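PDB 4FAJ: PrgZ from Enterococcus faecalis, which binds peptide pheromone as a membrane-anchored extracellular receptor of the solute-binding protein 5 family, probably delivering it for uptake into the cell. Local coordinates for residues L415-G420 / V443-I448. Residues are numbered along the deposited sequence; the frame is centred on the assembly and turned at random.
Sequences LLVSDG and VTVTPI
The carboxylate of Asp-419 is the flat group here, with the puckered ring of Pro-447 beside it. The Ile-448 carbonyl lies over one face of the carboxylate, its O 3.6 Å from Asp-419 CG; CG between the backbone N and the carbonyl carbon (chi1 57°) brings the group there, and OD1 gains a salt bridge to Lys-278. Pro-447 has Val-417 CG2 against one side of its ring, and at its CB edge it meets Asp-419 CB at 3.9 Å. Proline suits this place because its nitrogen points away from 415-418, where no N-H is needed.

The backbones run parallel. Both backbone polar atoms of Thr-446 are bonded to 415-418: its N donates to Leu-415 O (2.8 Å, nearly straight at 172°), while its O accepts from Val-417 N. Ile-448 N reaches Val-417 O at 2.8 Å; the bond from Asp-419 N to Ile-448 O is weak as the strand ends.

On one face, beta-branched Val-417 and Val-445 suit extended chain and meet through CG2 and CG1 at 3.8 Å, on the side covered by helix 421-437. On the other, Leu-416 CD2 lies alongside Thr-446 CB, and Ile-448, its CG1 between the backbone N and the carbonyl carbon (chi1 49°), sends CD1 to Leu-416 CD2 (3.9 Å), beneath Phe-453. Thr-446 turns its hydroxyl to Asp-414.

Ser-418 turns away from 443-448 and packs on an apolar side chain of the bound peptide. Gly-420 occupies the N-cap position of helix 421-437, whose Glu-421 binds zinc. Strand 412-418, this helix and strand 442-448 form a beta-alpha-beta crossover, a building unit of periplasmic-binding-protein-like lobes.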
loop_
_atom_site.group_PDB
_atom_site.type_symbol
_atom_site.label_atom_id
_atom_site.label_comp_id
_atom_site.label_asym_id
_atom_site.label_seq_id
_atom_site.Cartn_x
_atom_site.Cartn_y
_atom_site.Cartn_z
ATOM N N LEU A 415 -2.025 21.580 -3.013
ATOM C CA LEU A 415 -1.416 20.272 -3.192
ATOM C C LEU A 415 -0.867 19.753 -1.856
ATOM O O LEU A 415 0.130 20.273 -1.338
ATOM C CB LEU A 415 -0.287 20.367 -4.228
ATOM C CG LEU A 415 0.539 19.105 -4.494
ATOM C CD1 LEU A 415 -0.361 17.896 -4.762
ATOM C CD2 LEU A 415 1.492 19.337 -5.658
ATOM N N LEU A 416 -1.523 18.737 -1.305
ATOM C CA LEU A 416 -1.076 18.092 -0.070
ATOM C C LEU A 416 0.062 17.114 -0.341
ATOM O O LEU A 416 -0.003 16.305 -1.277
ATOM C CB LEU A 416 -2.222 17.332 0.615
ATOM C CG LEU A 416 -3.293 18.128 1.352
ATOM C CD1 LEU A 416 -4.231 17.176 2.098
ATOM C CD2 LEU A 416 -2.664 19.156 2.302
ATOM N N VAL A 417 1.093 17.188 0.491
ATOM C CA VAL A 417 2.219 16.283 0.413
ATOM C C VAL A 417 2.686 15.936 1.821
ATOM O O VAL A 417 2.473 16.696 2.770
ATOM C CB VAL A 417 3.399 16.895 -0.378
ATOM C CG1 VAL A 417 2.967 17.281 -1.794
ATOM C CG2 VAL A 417 3.993 18.113 0.357
ATOM N N SER A 418 3.319 14.776 1.943
ATOM C CA SER A 418 3.983 14.380 3.181
ATOM C C SER A 418 5.131 15.360 3.471
ATOM O O SER A 418 5.720 15.915 2.544
ATOM C CB SER A 418 4.502 12.955 3.045
ATOM O OG SER A 418 5.288 12.582 4.171
ATOM N N ASP A 419 5.440 15.608 4.743
ATOM C CA ASP A 419 6.451 16.633 5.066
ATOM C C ASP A 419 7.918 16.148 5.024
ATOM O O ASP A 419 8.816 16.862 5.473
ATOM C CB ASP A 419 6.123 17.355 6.385
ATOM C CG ASP A 419 6.003 16.419 7.565
ATOM O OD1 ASP A 419 6.230 15.203 7.406
ATOM O OD2 ASP A 419 5.671 16.914 8.664
ATOM N N GLY A 420 8.160 14.968 4.461
ATOM C CA GLY A 420 9.527 14.468 4.206
ATOM C C GLY A 420 10.248 15.236 3.098
ATOM O O GLY A 420 9.615 15.942 2.288
ATOM N N VAL A 443 -0.634 27.265 -7.655
ATOM C CA VAL A 443 -0.596 26.025 -6.882
ATOM C C VAL A 443 0.152 26.248 -5.567
ATOM O O VAL A 443 1.298 26.692 -5.567
ATOM C CB VAL A 443 0.071 24.878 -7.674
ATOM C CG1 VAL A 443 0.267 23.656 -6.787
ATOM C CG2 VAL A 443 -0.759 24.531 -8.909
ATOM N N THR A 444 -0.513 25.965 -4.450
ATOM C CA THR A 444 0.125 26.014 -3.141
ATOM C C THR A 444 0.523 24.597 -2.753
ATOM O O THR A 444 -0.202 23.643 -3.048
ATOM C CB THR A 444 -0.816 26.607 -2.075
ATOM O OG1 THR A 444 -2.040 25.860 -2.041
ATOM C CG2 THR A 444 -1.129 28.061 -2.390
ATOM N N VAL A 445 1.680 24.448 -2.124
ATOM C CA VAL A 445 2.118 23.147 -1.636
ATOM C C VAL A 445 2.013 23.141 -0.125
ATOM O O VAL A 445 2.550 24.037 0.529
ATOM C CB VAL A 445 3.562 22.846 -2.042
ATOM C CG1 VAL A 445 3.996 21.496 -1.474
ATOM C CG2 VAL A 445 3.709 22.863 -3.577
ATOM N N THR A 446 1.326 22.140 0.428
ATOM C CA THR A 446 1.097 22.062 1.873
ATOM C C THR A 446 1.653 20.744 2.425
ATOM O O THR A 446 0.995 19.708 2.336
ATOM C CB THR A 446 -0.396 22.192 2.207
ATOM O OG1 THR A 446 -0.908 23.386 1.598
ATOM C CG2 THR A 446 -0.607 22.238 3.724
ATOM N N PRO A 447 2.884 20.777 2.968
ATOM C CA PRO A 447 3.459 19.593 3.600
ATOM C C PRO A 447 2.884 19.342 4.986
ATOM O O PRO A 447 2.890 20.250 5.839
ATOM C CB PRO A 447 4.954 19.935 3.711
ATOM C CG PRO A 447 5.148 21.189 2.935
ATOM C CD PRO A 447 3.852 21.889 2.929
ATOM N N ILE A 448 2.412 18.119 5.218
ATOM C CA ILE A 448 1.807 17.749 6.484
ATOM C C ILE A 448 2.288 16.387 6.979
ATOM O O ILE A 448 2.759 15.551 6.185
ATOM C CB ILE A 448 0.243 17.746 6.409
ATOM C CG1 ILE A 448 -0.259 16.964 5.190
ATOM C CG2 ILE A 448 -0.294 19.177 6.360
ATOM C CD1 ILE A 448 -1.757 16.738 5.195
#